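Local coordinates for protein trehalose-6-phosphate phosphatase (Candida albicans, PDB 5DXF) that is a member of glycosyltransferase family 20, represented here by its N-terminal domain, with the two-domain GT-B type of architecture, at residues R149-A152 with E153-W157. Sequence-based numbering, arbitrary orientation.
Sequences RKYA and ENVLW
Tyr151 O takes two backbone N-H groups from the next turn of the same helix. Leu156 N reaches it at 3.2 Å, nearly along the C=O axis, while Val155 N, 3.1 Å from Tyr151 O, comes in from above the carbonyl plane. The shared acceptor marks where the helix widens from i-to-i+4 bonding, as in Asn154 N to Lys150 O (2.8 Å), into a pi-type turn; Trp157 N then bonds Ala152 O at 3.0 Å, again five residues on. With CG anti to the backbone N (chi1 -174°), the Tyr151 ring lies across the side chains of Val155 and Leu156. Val155 CB sits over one ring face in a CH-pi contact, 4.0 Å from the centroid of the Tyr151 ring. Leu156 CD1 meets Tyr151 CE2 obliquely at 3.5 Å. Lys150 and Asn154 run next to each other, Asn154 ND2 3.9 Å from Lys150 CB. Glu153 OE2 is hydrogen-bonded to Tyr206 OH and Tyr207 OH. Helix 147-160 follows strand 136-138, an outermost strand of the mixed sheet, consistent with the N-terminal Rossmann-like domain of a GT-B fold; Tyr151 and Leu156 pack against helices 173-194 and 244-251, with Tyr180 edge-to-face to Tyr151.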
ATOM      1  N   ARG A 149     -17.493  -3.686  -2.281  1.00 71.39           N
ATOM      2  CA  ARG A 149     -16.247  -4.010  -1.624  1.00 69.68           C
ATOM      3  C   ARG A 149     -16.195  -5.436  -1.098  1.00 69.69           C
ATOM      4  O   ARG A 149     -15.174  -5.870  -0.605  1.00 70.41           O
ATOM      5  CB  ARG A 149     -16.002  -3.037  -0.479  1.00 72.41           C
ATOM      6  CG  ARG A 149     -15.477  -1.679  -0.901  1.00 69.96           C
ATOM      7  CD  ARG A 149     -14.655  -1.071   0.214  1.00 73.26           C
ATOM      8  NE  ARG A 149     -13.903   0.096  -0.219  1.00 76.18           N
ATOM      9  CZ  ARG A 149     -14.410   1.075  -0.951  1.00 76.33           C
ATOM     10  NH1 ARG A 149     -15.671   1.021  -1.335  1.00 86.11           N
ATOM     11  NH2 ARG A 149     -13.659   2.101  -1.296  1.00 71.07           N
ATOM     12  N   LYS A 150     -17.302  -6.156  -1.167  1.00 71.43           N
ATOM     13  CA  LYS A 150     -17.428  -7.419  -0.442  1.00 71.90           C
ATOM     14  C   LYS A 150     -16.678  -8.595  -1.061  1.00 65.80           C
ATOM     15  O   LYS A 150     -15.988  -9.307  -0.343  1.00 64.73           O
ATOM     16  CB  LYS A 150     -18.902  -7.786  -0.264  1.00 69.68           C
ATOM     17  CG  LYS A 150     -19.596  -6.944   0.795  1.00 81.74           C
ATOM     18  CD  LYS A 150     -20.621  -7.733   1.591  1.00 84.89           C
ATOM     19  CE  LYS A 150     -21.473  -6.801   2.439  1.00 80.00           C
ATOM     20  NZ  LYS A 150     -20.648  -5.785   3.152  1.00 84.76           N
ATOM     21  N   TYR A 151     -16.800  -8.830  -2.355  1.00 64.19           N
ATOM     22  CA  TYR A 151     -16.007  -9.902  -2.934  1.00 63.00           C
ATOM     23  C   TYR A 151     -14.517  -9.612  -2.865  1.00 66.49           C
ATOM     24  O   TYR A 151     -13.712 -10.487  -2.588  1.00 60.66           O
ATOM     25  CB  TYR A 151     -16.406 -10.211  -4.370  1.00 72.17           C
ATOM     26  CG  TYR A 151     -15.678 -11.419  -4.881  1.00 67.92           C
ATOM     27  CD1 TYR A 151     -16.051 -12.683  -4.489  1.00 71.94           C
ATOM     28  CD2 TYR A 151     -14.586 -11.290  -5.709  1.00 68.22           C
ATOM     29  CE1 TYR A 151     -15.377 -13.793  -4.933  1.00 74.38           C
ATOM     30  CE2 TYR A 151     -13.901 -12.397  -6.157  1.00 75.85           C
ATOM     31  CZ  TYR A 151     -14.307 -13.647  -5.764  1.00 74.62           C
ATOM     32  OH  TYR A 151     -13.640 -14.753  -6.206  1.00 67.61           O
ATOM     33  N   ALA A 152     -14.156  -8.371  -3.146  1.00 61.75           N
ATOM     34  CA  ALA A 152     -12.773  -7.960  -3.122  1.00 54.49           C
ATOM     35  C   ALA A 152     -12.179  -8.052  -1.739  1.00 61.67           C
ATOM     36  O   ALA A 152     -11.046  -8.468  -1.582  1.00 59.36           O
ATOM     37  CB  ALA A 152     -12.644  -6.551  -3.650  1.00 54.08           C
ATOM     38  N   GLU A 153     -12.933  -7.629  -0.735  1.00 55.91           N
ATOM     39  CA  GLU A 153     -12.428  -7.633   0.628  1.00 53.12           C
ATOM     40  C   GLU A 153     -12.622  -8.902   1.441  1.00 54.05           C
ATOM     41  O   GLU A 153     -11.807  -9.222   2.281  1.00 53.68           O
ATOM     42  CB  GLU A 153     -12.958  -6.428   1.379  1.00 53.89           C
ATOM     43  CG  GLU A 153     -12.711  -5.123   0.651  1.00 59.78           C
ATOM     44  CD  GLU A 153     -11.246  -4.776   0.513  1.00 58.58           C
ATOM     45  OE1 GLU A 153     -10.431  -5.262   1.304  1.00 52.38           O
ATOM     46  OE2 GLU A 153     -10.914  -4.004  -0.396  1.00 57.55           O
ATOM     47  N   ASN A 154     -13.704  -9.621   1.195  1.00 55.50           N
ATOM     48  CA  ASN A 154     -14.006 -10.823   1.970  1.00 59.56           C
ATOM     49  C   ASN A 154     -13.426 -12.097   1.364  1.00 61.71           C
ATOM     50  O   ASN A 154     -13.202 -13.076   2.072  1.00 58.60           O
ATOM     51  CB  ASN A 154     -15.517 -10.994   2.145  1.00 64.81           C
ATOM     52  CG  ASN A 154     -16.141  -9.871   2.946  1.00 60.98           C
ATOM     53  OD1 ASN A 154     -15.466  -9.198   3.725  1.00 56.82           O
ATOM     54  ND2 ASN A 154     -17.440  -9.665   2.762  1.00 74.89           N
ATOM     55  N   VAL A 155     -13.187 -12.092   0.056  1.00 59.38           N
ATOM     56  CA  VAL A 155     -12.723 -13.300  -0.616  1.00 58.41           C
ATOM     57  C   VAL A 155     -11.295 -13.168  -1.135  1.00 54.24           C
ATOM     58  O   VAL A 155     -10.424 -13.958  -0.777  1.00 49.53           O
ATOM     59  CB  VAL A 155     -13.648 -13.676  -1.787  1.00 60.90           C
ATOM     60  CG1 VAL A 155     -13.192 -14.979  -2.419  1.00 56.76           C
ATOM     61  CG2 VAL A 155     -15.084 -13.794  -1.305  1.00 58.19           C
ATOM     62  N   LEU A 156     -11.058 -12.162  -1.970  1.00 53.26           N
ATOM     63  CA  LEU A 156      -9.769 -11.999  -2.631  1.00 43.54           C
ATOM     64  C   LEU A 156      -8.649 -11.542  -1.685  1.00 48.75           C
ATOM     65  O   LEU A 156      -7.580 -12.156  -1.652  1.00 52.28           O
ATOM     66  CB  LEU A 156      -9.908 -11.018  -3.801  1.00 50.14           C
ATOM     67  CG  LEU A 156     -10.621 -11.539  -5.059  1.00 53.40           C
ATOM     68  CD1 LEU A 156     -10.976 -10.399  -6.002  1.00 60.30           C
ATOM     69  CD2 LEU A 156      -9.762 -12.568  -5.778  1.00 56.27           C
ATOM     70  N   TRP A 157      -8.897 -10.474  -0.926  1.00 50.31           N
ATOM     71  CA  TRP A 157      -7.921  -9.954   0.038  1.00 43.33           C
ATOM     72  C   TRP A 157      -7.411 -11.013   1.025  1.00 47.79           C
ATOM     73  O   TRP A 157      -6.196 -11.128   1.209  1.00 43.15           O
ATOM     74  CB  TRP A 157      -8.499  -8.762   0.814  1.00 55.27           C
ATOM     75  CG  TRP A 157      -7.688  -8.369   2.029  1.00 51.04           C
ATOM     76  CD1 TRP A 157      -7.696  -8.973   3.259  1.00 53.80           C
ATOM     77  CD2 TRP A 157      -6.756  -7.287   2.126  1.00 43.89           C
ATOM     78  NE1 TRP A 157      -6.821  -8.339   4.105  1.00 48.64           N
ATOM     79  CE2 TRP A 157      -6.234  -7.300   3.437  1.00 52.40           C
ATOM     80  CE3 TRP A 157      -6.313  -6.307   1.233  1.00 52.02           C
ATOM     81  CZ2 TRP A 157      -5.289  -6.370   3.871  1.00 59.29           C
ATOM     82  CZ3 TRP A 157      -5.378  -5.391   1.666  1.00 64.23           C
ATOM     83  CH2 TRP A 157      -4.876  -5.427   2.970  1.00 59.50           C
TER